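PDB 4ZL8: Thiol:disulfide interchange protein DsbA from Pseudomonas aeruginosa, which probably transfers its redox-active disulfide to other proteins in the periplasm, acting as a thioredoxin-fold thiol oxidase in disulfide-bond formation. Local coordinates for residues Ser17-Ser22 against Met146-Thr151. The protein carries 1 engineered substitution. Sequence-based numbering, arbitrary orientation.
Sequences SPVPVS and MAYQVT
Val-19 overlaps the methyl of Ala-147 and the CD1 and CE1 atoms of the Tyr-148 ring, so a single loop residue packs against two side chains at the end of helix 132-148. CG2 lies 3.7 Å from Ala-147 CB. CB and CG1 both lie 3.7 Å from Tyr-148 CE1, and CG1 reaches the ring obliquely. With CG1 anti to the backbone N (chi1 -178°), CG2 falls beside that N, and it also touches Tyr-148 CD1. The side chains of Val-19 and Tyr-148 cross at about a right angle.

No direct hydrogen bond joins the two segments; water carries the polar part. Tyr-148 OH donates to a water at 2.6 Å, which sits at the ring edge, in its plane. The same water donates to Pro-20 O over 2.8 Å. This bridge ties the phenol to the loop backbone just past Val-19. A second water lies 2.8 Å from Ser-17 O and 2.7 Å from Ala-147 O, within hydrogen-bonding distance of both carbonyls.

The helix ends beside the contact in a Schellman motif. Gln-149 leaves helical geometry with positive phi (52°), and its N bonds back to Met-146 O at 3.0 Å. Tyr-148, just before it, is buried.

The contact joins the loop between strands 13-14 and 27-33 to the C-terminal end of helix 132-148 in the thioredoxin fold. Val-19 also makes backbone hydrogen bonds with Gly-160, between strands 155-158 and 162-165. Tyr-148 packs on Glu-28, Val-30 and Leu-32 of strand 27-33 and on Leu-63 of strand 58-64, placing its side chain between the loop and the sheet.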
loop_
_atom_site.group_PDB
_atom_site.type_symbol
_atom_site.label_atom_id
_atom_site.label_comp_id
_atom_site.label_asym_id
_atom_site.label_seq_id
_atom_site.Cartn_x
_atom_site.Cartn_y
_atom_site.Cartn_z
ATOM N N SER A 17 10.506 -9.311 15.311
ATOM C CA SER A 17 9.138 -9.511 15.800
ATOM C C SER A 17 8.187 -9.508 14.599
ATOM O O SER A 17 7.713 -8.450 14.201
ATOM C CB SER A 17 8.744 -8.412 16.785
ATOM O OG SER A 17 9.521 -8.458 17.975
ATOM N N PRO A 18 7.955 -10.686 13.996
ATOM C CA PRO A 18 7.024 -10.773 12.871
ATOM C C PRO A 18 5.642 -10.252 13.234
ATOM O O PRO A 18 5.204 -10.321 14.387
ATOM C CB PRO A 18 6.970 -12.267 12.554
ATOM C CG PRO A 18 8.239 -12.828 13.103
ATOM C CD PRO A 18 8.581 -11.984 14.304
ATOM N N VAL A 19 4.973 -9.710 12.230
ATOM C CA VAL A 19 3.710 -9.004 12.393
ATOM C C VAL A 19 2.585 -9.872 11.813
ATOM O O VAL A 19 2.762 -10.514 10.773
ATOM C CB VAL A 19 3.787 -7.659 11.651
ATOM C CG1 VAL A 19 2.527 -6.860 11.811
ATOM C CG2 VAL A 19 5.011 -6.846 12.148
ATOM N N PRO A 20 1.418 -9.910 12.480
ATOM C CA PRO A 20 0.313 -10.690 11.907
ATOM C C PRO A 20 -0.081 -10.158 10.542
ATOM O O PRO A 20 0.037 -8.975 10.253
ATOM C CB PRO A 20 -0.824 -10.489 12.922
ATOM C CG PRO A 20 -0.118 -10.127 14.217
ATOM C CD PRO A 20 1.091 -9.349 13.800
ATOM N N VAL A 21 -0.588 -11.057 9.704
ATOM C CA VAL A 21 -0.985 -10.694 8.343
ATOM C C VAL A 21 -2.487 -10.398 8.267
ATOM O O VAL A 21 -3.263 -10.850 9.092
ATOM C CB VAL A 21 -0.600 -11.768 7.315
ATOM C CG1 VAL A 21 0.915 -11.979 7.307
ATOM C CG2 VAL A 21 -1.337 -13.090 7.572
ATOM N N SER A 22 -2.882 -9.644 7.254
ATOM C CA SER A 22 -4.252 -9.166 7.147
ATOM C C SER A 22 -5.237 -10.266 6.772
ATOM O O SER A 22 -6.412 -10.197 7.140
ATOM C CB SER A 22 -4.337 -8.017 6.136
ATOM O OG SER A 22 -3.861 -8.374 4.861
ATOM N N MET A 146 4.338 1.147 12.227
ATOM C CA MET A 146 5.219 1.126 13.385
ATOM C C MET A 146 5.803 -0.264 13.643
ATOM O O MET A 146 6.981 -0.415 13.928
ATOM C CB MET A 146 4.468 1.612 14.622
ATOM C CG MET A 146 4.059 3.086 14.541
ATOM S SD MET A 146 2.930 3.589 15.867
ATOM C CE MET A 146 3.915 3.187 17.302
ATOM N N ALA A 147 4.959 -1.285 13.536
ATOM C CA ALA A 147 5.409 -2.661 13.743
ATOM C C ALA A 147 6.385 -3.120 12.660
ATOM O O ALA A 147 7.276 -3.919 12.920
ATOM C CB ALA A 147 4.211 -3.608 13.795
ATOM N N TYR A 148 6.205 -2.630 11.434
ATOM C CA TYR A 148 7.131 -2.940 10.349
ATOM C C TYR A 148 8.409 -2.107 10.447
ATOM O O TYR A 148 9.366 -2.379 9.709
ATOM C CB TYR A 148 6.487 -2.669 8.987
ATOM C CG TYR A 148 5.245 -3.446 8.632
ATOM C CD1 TYR A 148 5.068 -4.771 8.984
ATOM C CD2 TYR A 148 4.231 -2.828 7.913
ATOM C CE1 TYR A 148 3.902 -5.453 8.645
ATOM C CE2 TYR A 148 3.086 -3.502 7.568
ATOM C CZ TYR A 148 2.930 -4.818 7.927
ATOM O OH TYR A 148 1.775 -5.474 7.579
ATOM N N GLN A 149 8.391 -1.103 11.331
ATOM C CA GLN A 149 9.487 -0.134 11.486
ATOM C C GLN A 149 9.866 0.502 10.146
ATOM O O GLN A 149 11.040 0.646 9.787
ATOM C CB GLN A 149 10.671 -0.797 12.161
ATOM C CG GLN A 149 10.351 -1.203 13.603
ATOM C CD GLN A 149 11.489 -1.958 14.264
ATOM O OE1 GLN A 149 11.674 -3.139 14.021
ATOM N NE2 GLN A 149 12.273 -1.266 15.061
ATOM N N VAL A 150 8.846 0.908 9.409
ATOM C CA VAL A 150 9.038 1.501 8.107
ATOM C C VAL A 150 9.188 3.001 8.286
ATOM O O VAL A 150 8.424 3.605 9.035
ATOM C CB VAL A 150 7.828 1.184 7.227
ATOM C CG1 VAL A 150 7.823 2.040 5.965
ATOM C CG2 VAL A 150 7.824 -0.286 6.859
ATOM N N THR A 151 10.167 3.595 7.601
ATOM C CA THR A 151 10.441 5.023 7.769
ATOM C C THR A 151 10.420 5.783 6.453
ATOM O O THR A 151 10.839 6.944 6.384
ATOM C CB THR A 151 11.782 5.286 8.488
ATOM O OG1 THR A 151 12.841 4.633 7.794
ATOM C CG2 THR A 151 11.726 4.790 9.938
HETATM O O HOH W 1 10.934 -6.488 14.437
HETATM O O HOH W 2 7.239 -5.786 14.917
HETATM O O HOH W 3 1.756 -8.011 8.197
#